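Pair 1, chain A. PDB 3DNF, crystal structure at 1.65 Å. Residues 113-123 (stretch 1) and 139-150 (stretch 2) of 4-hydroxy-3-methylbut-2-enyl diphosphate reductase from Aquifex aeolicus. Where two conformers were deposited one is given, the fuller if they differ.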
# COMPACT_ATOMS: atom_id res chain seq x y z
N GLY A 113 -15.21 10.54 -3.57
CA GLY A 113 -16.08 9.50 -3.02
C GLY A 113 -15.33 8.52 -2.12
O GLY A 113 -15.82 7.42 -1.86
N TYR A 114 -14.14 8.89 -1.66
CA TYR A 114 -13.38 7.97 -0.77
C TYR A 114 -13.66 8.17 0.71
O TYR A 114 -13.95 9.29 1.15
CB TYR A 114 -11.85 8.14 -0.94
CG TYR A 114 -11.35 7.69 -2.28
CD1 TYR A 114 -11.03 6.36 -2.51
CD2 TYR A 114 -11.25 8.60 -3.36
CE1 TYR A 114 -10.59 5.94 -3.76
CE2 TYR A 114 -10.80 8.19 -4.61
CZ TYR A 114 -10.48 6.85 -4.80
OH TYR A 114 -10.05 6.44 -6.02
N PHE A 115 -13.57 7.07 1.48
CA PHE A 115 -13.49 7.14 2.95
C PHE A 115 -12.00 7.40 3.26
O PHE A 115 -11.16 6.71 2.75
CB PHE A 115 -13.89 5.79 3.54
CG PHE A 115 -13.79 5.72 5.04
CD1 PHE A 115 -14.84 6.16 5.84
CD2 PHE A 115 -12.64 5.21 5.65
CE1 PHE A 115 -14.75 6.08 7.25
CE2 PHE A 115 -12.53 5.13 7.06
CZ PHE A 115 -13.60 5.55 7.85
N VAL A 116 -11.72 8.40 4.08
CA VAL A 116 -10.32 8.86 4.23
C VAL A 116 -9.64 8.20 5.44
O VAL A 116 -10.15 8.22 6.57
CB VAL A 116 -10.24 10.40 4.30
CG1 VAL A 116 -8.81 10.90 4.63
CG2 VAL A 116 -10.66 10.99 2.94
N VAL A 117 -8.43 7.70 5.21
CA VAL A 117 -7.55 7.32 6.28
C VAL A 117 -6.36 8.29 6.37
O VAL A 117 -5.69 8.54 5.38
CB VAL A 117 -7.06 5.89 6.02
CG1 VAL A 117 -5.81 5.59 6.85
CG2 VAL A 117 -8.19 4.87 6.30
N LEU A 118 -6.21 8.91 7.52
CA LEU A 118 -5.08 9.82 7.78
C LEU A 118 -4.10 9.03 8.64
O LEU A 118 -4.40 8.75 9.79
CB LEU A 118 -5.57 11.08 8.51
CG LEU A 118 -4.58 12.11 9.04
CD1 LEU A 118 -3.67 12.57 7.91
CD2 LEU A 118 -5.39 13.29 9.64
N VAL A 119 -2.92 8.70 8.09
CA VAL A 119 -1.91 7.98 8.86
C VAL A 119 -1.09 9.00 9.68
O VAL A 119 -0.43 9.89 9.13
CB VAL A 119 -0.97 7.08 7.96
CG1 VAL A 119 0.01 6.28 8.85
CG2 VAL A 119 -1.79 6.13 7.05
N GLY A 120 -1.23 8.93 10.99
CA GLY A 120 -0.58 9.92 11.85
C GLY A 120 -0.91 9.73 13.31
O GLY A 120 -1.59 8.78 13.69
N GLU A 121 -0.45 10.68 14.12
CA GLU A 121 -0.67 10.71 15.57
C GLU A 121 -2.00 11.40 15.93
O GLU A 121 -2.16 12.61 15.67
CB GLU A 121 0.52 11.39 16.24
CG GLU A 121 0.41 11.41 17.76
CD GLU A 121 1.53 12.17 18.48
OE1 GLU A 121 2.36 12.86 17.82
OE2 GLU A 121 1.56 12.10 19.73
N LYS A 122 -2.94 10.64 16.49
CA LYS A 122 -4.30 11.15 16.78
C LYS A 122 -4.36 12.52 17.46
O LYS A 122 -5.06 13.43 17.00
CB LYS A 122 -5.12 10.14 17.59
CG LYS A 122 -5.44 8.87 16.81
CD LYS A 122 -6.24 7.89 17.62
CE LYS A 122 -6.49 6.66 16.78
NZ LYS A 122 -7.28 5.64 17.50
N ASN A 123 -3.59 12.69 18.53
CA ASN A 123 -3.67 13.94 19.29
C ASN A 123 -2.73 15.03 18.80
O ASN A 123 -2.58 16.08 19.44
CB ASN A 123 -3.46 13.67 20.79
CG ASN A 123 -4.20 14.68 21.68
OD1 ASN A 123 -5.32 15.13 21.36
ND2 ASN A 123 -3.59 15.03 22.82
N GLY A 139 -16.59 15.26 4.53
CA GLY A 139 -15.88 14.01 4.37
C GLY A 139 -15.99 13.12 5.59
O GLY A 139 -16.38 13.57 6.65
N LYS A 140 -15.66 11.85 5.41
CA LYS A 140 -15.65 10.93 6.53
C LYS A 140 -14.36 10.14 6.54
O LYS A 140 -13.77 9.83 5.49
CB LYS A 140 -16.89 10.02 6.50
CG LYS A 140 -16.99 9.15 5.29
CD LYS A 140 -18.37 8.44 5.23
CE LYS A 140 -18.35 7.46 4.06
NZ LYS A 140 -19.69 6.90 3.71
N GLY A 141 -13.89 9.84 7.74
CA GLY A 141 -12.58 9.17 7.83
C GLY A 141 -12.10 8.95 9.25
O GLY A 141 -12.75 9.36 10.24
N ILE A 142 -10.94 8.30 9.36
CA ILE A 142 -10.33 8.06 10.64
C ILE A 142 -8.82 8.38 10.59
O ILE A 142 -8.25 8.49 9.49
CB ILE A 142 -10.50 6.60 11.09
CG1 ILE A 142 -9.95 5.64 10.01
CG2 ILE A 142 -11.99 6.29 11.41
CD1 ILE A 142 -9.89 4.17 10.42
N VAL A 143 -8.23 8.46 11.78
CA VAL A 143 -6.76 8.47 11.96
C VAL A 143 -6.28 7.06 12.25
O VAL A 143 -6.87 6.34 13.07
CB VAL A 143 -6.32 9.39 13.13
CG1 VAL A 143 -4.76 9.40 13.24
CG2 VAL A 143 -6.86 10.79 12.91
N VAL A 144 -5.23 6.64 11.54
CA VAL A 144 -4.61 5.36 11.78
C VAL A 144 -3.24 5.61 12.41
O VAL A 144 -2.32 6.09 11.75
CB VAL A 144 -4.53 4.53 10.45
CG1 VAL A 144 -3.56 3.30 10.64
CG2 VAL A 144 -5.93 3.99 10.08
N GLU A 145 -3.12 5.26 13.70
CA GLU A 145 -1.87 5.49 14.42
C GLU A 145 -1.13 4.19 14.63
O GLU A 145 0.11 4.15 14.68
CB GLU A 145 -2.12 6.22 15.75
CG GLU A 145 -0.82 6.55 16.45
CD GLU A 145 -0.97 7.47 17.63
OE1 GLU A 145 -2.05 8.11 17.79
OE2 GLU A 145 0.03 7.59 18.38
N THR A 146 -1.90 3.12 14.76
CA THR A 146 -1.34 1.78 14.80
C THR A 146 -2.16 0.88 13.87
O THR A 146 -3.26 1.24 13.47
CB THR A 146 -1.30 1.18 16.24
OG1 THR A 146 -2.63 0.89 16.68
CG2 THR A 146 -0.64 2.14 17.20
N LEU A 147 -1.63 -0.29 13.55
CA LEU A 147 -2.25 -1.12 12.54
C LEU A 147 -3.67 -1.56 12.94
O LEU A 147 -4.53 -1.73 12.08
CB LEU A 147 -1.34 -2.30 12.18
CG LEU A 147 -1.38 -2.90 10.77
CD1 LEU A 147 -1.32 -1.88 9.64
CD2 LEU A 147 -0.23 -3.90 10.65
N GLU A 148 -3.93 -1.66 14.24
CA GLU A 148 -5.25 -2.05 14.75
C GLU A 148 -6.33 -1.02 14.42
O GLU A 148 -7.52 -1.36 14.37
CB GLU A 148 -5.21 -2.32 16.26
CG GLU A 148 -5.01 -3.78 16.63
CD GLU A 148 -5.82 -4.19 17.86
OE1 GLU A 148 -5.89 -3.40 18.84
OE2 GLU A 148 -6.38 -5.31 17.86
N ASP A 149 -5.90 0.22 14.15
CA ASP A 149 -6.82 1.31 13.77
C ASP A 149 -7.50 1.13 12.40
O ASP A 149 -8.52 1.77 12.13
CB ASP A 149 -6.11 2.66 13.80
CG ASP A 149 -5.75 3.14 15.20
OD1 ASP A 149 -6.45 2.80 16.16
OD2 ASP A 149 -4.78 3.92 15.34
N ILE A 150 -6.96 0.29 11.53
CA ILE A 150 -7.49 0.20 10.16
C ILE A 150 -8.86 -0.50 10.00
O ILE A 150 -9.51 -0.35 8.97
CB ILE A 150 -6.48 -0.42 9.16
CG1 ILE A 150 -6.28 -1.91 9.43
CG2 ILE A 150 -5.17 0.33 9.22
CD1 ILE A 150 -5.48 -2.60 8.32
O HOH W 1 -14.60 11.44 2.76
O HOH W 2 -2.26 10.19 19.64

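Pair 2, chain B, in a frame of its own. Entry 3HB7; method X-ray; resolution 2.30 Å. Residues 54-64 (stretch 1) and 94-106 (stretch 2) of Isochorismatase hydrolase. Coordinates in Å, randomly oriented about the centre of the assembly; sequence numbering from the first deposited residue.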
# COMPACT_ATOMS: atom_id res chain seq x y z
N HIS B 54 -26.52 -33.78 -33.32
CA HIS B 54 -27.40 -32.66 -33.60
C HIS B 54 -26.78 -31.35 -33.20
O HIS B 54 -26.02 -31.29 -32.28
CB HIS B 54 -28.67 -32.78 -32.81
CG HIS B 54 -29.50 -33.97 -33.14
ND1 HIS B 54 -30.87 -33.96 -33.05
CD2 HIS B 54 -29.16 -35.21 -33.53
CE1 HIS B 54 -31.34 -35.14 -33.38
NE2 HIS B 54 -30.33 -35.92 -33.68
N LEU B 55 -27.16 -30.30 -33.89
CA LEU B 55 -26.77 -28.97 -33.54
C LEU B 55 -27.97 -28.27 -32.95
O LEU B 55 -29.03 -28.30 -33.52
CB LEU B 55 -26.35 -28.21 -34.78
CG LEU B 55 -24.93 -28.32 -35.27
CD1 LEU B 55 -24.61 -27.15 -36.14
CD2 LEU B 55 -24.00 -28.40 -34.12
N VAL B 56 -27.79 -27.66 -31.79
CA VAL B 56 -28.80 -26.88 -31.12
C VAL B 56 -28.26 -25.49 -30.89
O VAL B 56 -27.22 -25.33 -30.34
CB VAL B 56 -29.15 -27.50 -29.80
CG1 VAL B 56 -30.31 -26.84 -29.18
CG2 VAL B 56 -29.40 -28.93 -29.96
N HIS B 57 -28.98 -24.48 -31.31
CA HIS B 57 -28.50 -23.12 -31.15
C HIS B 57 -29.29 -22.38 -30.09
O HIS B 57 -30.49 -22.32 -30.13
CB HIS B 57 -28.58 -22.35 -32.45
CG HIS B 57 -28.07 -23.09 -33.64
ND1 HIS B 57 -26.83 -22.85 -34.18
CD2 HIS B 57 -28.63 -24.05 -34.40
CE1 HIS B 57 -26.65 -23.66 -35.21
NE2 HIS B 57 -27.72 -24.40 -35.35
N ILE B 58 -28.58 -21.83 -29.13
CA ILE B 58 -29.21 -21.21 -28.01
C ILE B 58 -28.92 -19.74 -27.96
O ILE B 58 -27.80 -19.32 -27.95
CB ILE B 58 -28.78 -21.89 -26.75
CG1 ILE B 58 -29.17 -23.34 -26.86
CG2 ILE B 58 -29.46 -21.29 -25.57
CD1 ILE B 58 -28.53 -24.19 -25.93
N GLN B 59 -29.97 -18.95 -27.95
CA GLN B 59 -29.85 -17.53 -27.95
C GLN B 59 -30.58 -16.88 -26.80
O GLN B 59 -31.71 -17.17 -26.55
CB GLN B 59 -30.36 -16.96 -29.26
CG GLN B 59 -31.83 -16.93 -29.36
CD GLN B 59 -32.35 -16.52 -30.70
OE1 GLN B 59 -31.84 -15.60 -31.28
NE2 GLN B 59 -33.32 -17.21 -31.19
N GLU B 60 -29.90 -15.97 -26.14
CA GLU B 60 -30.50 -15.15 -25.12
C GLU B 60 -31.46 -14.22 -25.78
O GLU B 60 -31.14 -13.62 -26.76
CB GLU B 60 -29.41 -14.35 -24.43
CG GLU B 60 -29.90 -13.36 -23.44
CD GLU B 60 -28.77 -12.74 -22.65
OE1 GLU B 60 -28.57 -11.54 -22.76
OE2 GLU B 60 -28.08 -13.45 -21.94
N ALA B 61 -32.67 -14.16 -25.25
CA ALA B 61 -33.73 -13.36 -25.78
C ALA B 61 -34.61 -12.74 -24.71
O ALA B 61 -35.70 -13.18 -24.51
CB ALA B 61 -34.55 -14.17 -26.72
N HIS B 62 -34.16 -11.70 -24.06
CA HIS B 62 -34.89 -11.13 -22.96
C HIS B 62 -36.10 -10.39 -23.43
O HIS B 62 -36.19 -10.01 -24.55
CB HIS B 62 -34.01 -10.18 -22.17
CG HIS B 62 -32.97 -10.86 -21.36
ND1 HIS B 62 -33.17 -11.23 -20.06
CD2 HIS B 62 -31.72 -11.26 -21.67
CE1 HIS B 62 -32.09 -11.83 -19.60
NE2 HIS B 62 -31.20 -11.85 -20.56
N ARG B 63 -37.04 -10.18 -22.52
CA ARG B 63 -38.19 -9.34 -22.76
C ARG B 63 -37.76 -7.91 -22.86
O ARG B 63 -36.92 -7.48 -22.14
CB ARG B 63 -39.08 -9.39 -21.57
CG ARG B 63 -39.60 -10.69 -21.23
CD ARG B 63 -41.00 -10.54 -20.79
NE ARG B 63 -41.09 -10.50 -19.36
CZ ARG B 63 -41.93 -9.72 -18.71
NH1 ARG B 63 -42.73 -8.92 -19.37
NH2 ARG B 63 -41.96 -9.74 -17.40
N LYS B 64 -38.41 -7.15 -23.73
CA LYS B 64 -38.09 -5.74 -23.88
C LYS B 64 -38.06 -4.94 -22.58
O LYS B 64 -38.97 -4.99 -21.78
CB LYS B 64 -39.05 -5.09 -24.86
N ASP B 94 -33.16 -27.25 -40.52
CA ASP B 94 -33.70 -28.12 -39.51
C ASP B 94 -33.22 -27.95 -38.08
O ASP B 94 -33.86 -28.40 -37.16
CB ASP B 94 -33.47 -29.56 -39.93
CG ASP B 94 -34.68 -30.41 -39.74
OD1 ASP B 94 -34.58 -31.36 -38.96
OD2 ASP B 94 -35.70 -30.14 -40.38
N GLU B 95 -32.07 -27.36 -37.88
CA GLU B 95 -31.46 -27.35 -36.58
C GLU B 95 -32.26 -26.58 -35.54
O GLU B 95 -32.70 -25.47 -35.76
CB GLU B 95 -30.06 -26.83 -36.71
CG GLU B 95 -29.38 -27.38 -37.90
CD GLU B 95 -28.06 -26.75 -38.18
OE1 GLU B 95 -27.95 -25.53 -38.09
OE2 GLU B 95 -27.14 -27.48 -38.50
N TYR B 96 -32.45 -27.22 -34.40
CA TYR B 96 -33.27 -26.67 -33.33
C TYR B 96 -32.73 -25.41 -32.72
O TYR B 96 -31.55 -25.23 -32.57
CB TYR B 96 -33.53 -27.71 -32.25
CG TYR B 96 -34.79 -27.44 -31.51
CD1 TYR B 96 -35.98 -27.42 -32.17
CD2 TYR B 96 -34.79 -27.18 -30.16
CE1 TYR B 96 -37.12 -27.17 -31.54
CE2 TYR B 96 -35.95 -26.94 -29.50
CZ TYR B 96 -37.12 -26.93 -30.21
OH TYR B 96 -38.33 -26.67 -29.64
N ILE B 97 -33.64 -24.53 -32.36
CA ILE B 97 -33.30 -23.30 -31.71
C ILE B 97 -33.99 -23.18 -30.36
O ILE B 97 -35.14 -23.46 -30.25
CB ILE B 97 -33.62 -22.12 -32.60
CG1 ILE B 97 -32.85 -22.25 -33.90
CG2 ILE B 97 -33.25 -20.83 -31.94
CD1 ILE B 97 -33.17 -21.23 -34.88
N VAL B 98 -33.25 -22.76 -29.35
CA VAL B 98 -33.82 -22.49 -28.06
C VAL B 98 -33.58 -21.06 -27.65
O VAL B 98 -32.50 -20.57 -27.73
CB VAL B 98 -33.23 -23.37 -26.99
CG1 VAL B 98 -33.99 -23.22 -25.72
CG2 VAL B 98 -33.24 -24.76 -27.41
N GLN B 99 -34.62 -20.41 -27.18
CA GLN B 99 -34.49 -19.09 -26.65
C GLN B 99 -34.61 -19.07 -25.15
O GLN B 99 -35.51 -19.62 -24.60
CB GLN B 99 -35.52 -18.18 -27.25
CG GLN B 99 -35.46 -18.17 -28.72
CD GLN B 99 -36.79 -18.28 -29.35
OE1 GLN B 99 -37.33 -17.29 -29.81
NE2 GLN B 99 -37.36 -19.46 -29.37
N LYS B 100 -33.66 -18.42 -24.51
CA LYS B 100 -33.56 -18.38 -23.08
C LYS B 100 -33.51 -16.96 -22.58
O LYS B 100 -33.01 -16.11 -23.24
CB LYS B 100 -32.33 -19.16 -22.64
CG LYS B 100 -31.05 -18.52 -22.99
CD LYS B 100 -29.91 -19.21 -22.40
CE LYS B 100 -28.62 -18.68 -22.91
NZ LYS B 100 -28.05 -17.53 -22.22
N ARG B 101 -34.11 -16.71 -21.42
CA ARG B 101 -34.08 -15.43 -20.74
C ARG B 101 -33.20 -15.36 -19.48
O ARG B 101 -33.16 -14.36 -18.84
CB ARG B 101 -35.50 -15.00 -20.36
CG ARG B 101 -36.49 -14.94 -21.49
CD ARG B 101 -37.94 -14.83 -21.05
NE ARG B 101 -38.08 -13.90 -19.96
CZ ARG B 101 -39.06 -13.87 -19.10
NH1 ARG B 101 -40.05 -14.71 -19.17
NH2 ARG B 101 -39.04 -12.98 -18.15
N ARG B 102 -32.54 -16.45 -19.14
CA ARG B 102 -31.69 -16.55 -17.97
C ARG B 102 -30.41 -17.26 -18.36
O ARG B 102 -30.19 -17.50 -19.50
CB ARG B 102 -32.37 -17.26 -16.79
CG ARG B 102 -33.47 -16.49 -16.12
CD ARG B 102 -32.98 -15.23 -15.49
NE ARG B 102 -34.04 -14.48 -14.85
CZ ARG B 102 -34.78 -13.59 -15.45
NH1 ARG B 102 -34.59 -13.31 -16.71
NH2 ARG B 102 -35.72 -12.99 -14.79
N HIS B 103 -29.53 -17.54 -17.43
CA HIS B 103 -28.24 -18.04 -17.82
C HIS B 103 -28.21 -19.37 -18.51
O HIS B 103 -27.62 -19.51 -19.53
CB HIS B 103 -27.33 -18.09 -16.61
CG HIS B 103 -26.94 -16.75 -16.08
ND1 HIS B 103 -26.42 -16.57 -14.83
CD2 HIS B 103 -26.98 -15.53 -16.64
CE1 HIS B 103 -26.18 -15.30 -14.64
NE2 HIS B 103 -26.50 -14.65 -15.73
N SER B 104 -28.84 -20.36 -17.93
CA SER B 104 -28.86 -21.69 -18.46
C SER B 104 -29.70 -21.85 -19.71
O SER B 104 -30.74 -21.28 -19.86
CB SER B 104 -29.37 -22.63 -17.40
OG SER B 104 -29.15 -23.95 -17.71
N GLY B 105 -29.20 -22.68 -20.59
CA GLY B 105 -29.92 -23.13 -21.74
C GLY B 105 -31.15 -23.89 -21.34
O GLY B 105 -32.08 -23.89 -22.04
N PHE B 106 -31.12 -24.56 -20.21
CA PHE B 106 -32.24 -25.32 -19.73
C PHE B 106 -33.28 -24.55 -18.95
O PHE B 106 -34.33 -25.05 -18.72
CB PHE B 106 -31.74 -26.44 -18.84
CG PHE B 106 -31.00 -27.51 -19.55
CD1 PHE B 106 -31.64 -28.65 -19.93
CD2 PHE B 106 -29.65 -27.43 -19.77
CE1 PHE B 106 -30.98 -29.62 -20.54
CE2 PHE B 106 -29.00 -28.41 -20.38
CZ PHE B 106 -29.65 -29.51 -20.76
O HOH W 3 -30.12 -15.55 -21.29

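The sharpest difference lies on the second strand, at the position that bridges to Val116(A) in pair 1 and to His57(B) in pair 2. In pair 1 that position is Gly141(A), and in pair 2 it is Ile97(B). Gly141(A) comes so near its partner strand that its CA lies 2.9 Å from Val116(A) O; an ideally placed CB would be 2.3 Å from that same oxygen, a clash, so glycine suits the place. Its bare CA also sits over one face of the Phe115(A) ring, 4.0 Å from the centroid, as a CH-pi contact. In pair 2 the strands stand farther apart here: Ile97(B) CA is 3.4 Å from His57(B) O, a CA-H...O contact, and the position carries a full branched side chain.

Around this point the backbones agree closely. Each pair joins two parallel strands, with axes 22° apart in pair 1 and 24° in pair 2, and fourteen central residues superpose to 1.0 Å. The same ladder of backbone hydrogen bonds runs through both. Val116(A) N donates to Lys140(A) O (2.9 Å) as His57(B) N donates to Tyr96(B) O (3.0 Å), and the ladder ends with Gly120(A) N to Val144(A) O (3.1 Å) and Ala61(B) N to Lys100(B) O (2.8 Å).

One face, that of Val117(A), Ile142(A) and Val144(A), matches Ile58(B), Val98(B) and Lys100(B). Beta-branched residues suit extended backbone, and they pack snugly: Val117(A) CG1 meets Val144(A) CG2 at 3.6 Å, and Ile58(B) CG1 meets Val98(B) CB at 4.1 Å. Where pair 1 finishes this face with Val119(A) beside Val144(A), pair 2 places Glu60(B) beside Lys100(B). Glu60(B) OE2 and Lys100(B) NZ, 4.1 Å apart, are too distant for a salt bridge, but water 3 links them, 3.0 Å from Glu60(B) OE2 and 3.0 Å from Lys100(B) NZ. The lysine still does apolar work, since its methylene CE lies 3.8 Å from Ile58(B) CG2.

On the other face, Val116(A), Leu118(A) and Val143(A) match His57(B), Gln59(B) and Gln99(B). Pair 1 is aliphatic here, whereas the histidine of pair 2 reaches along the sheet to give a hydrogen bond from His57(B) NE2 to Glu95(B) OE1 (3.0 Å).

Beyond the strands, Glu145(A) matches Arg101(B). The carboxylate accepts a bond from the backbone, Lys122(A) N to Glu145(A) OE1 (3.0 Å), and Lys122(A) NZ forms a salt bridge with Asp149(A) OD1 (3.2 Å). In pair 2 two like charges meet instead, Arg63(B) NE lying 3.4 Å from Arg101(B) NH2, over one face of the Arg101(B) guanidinium.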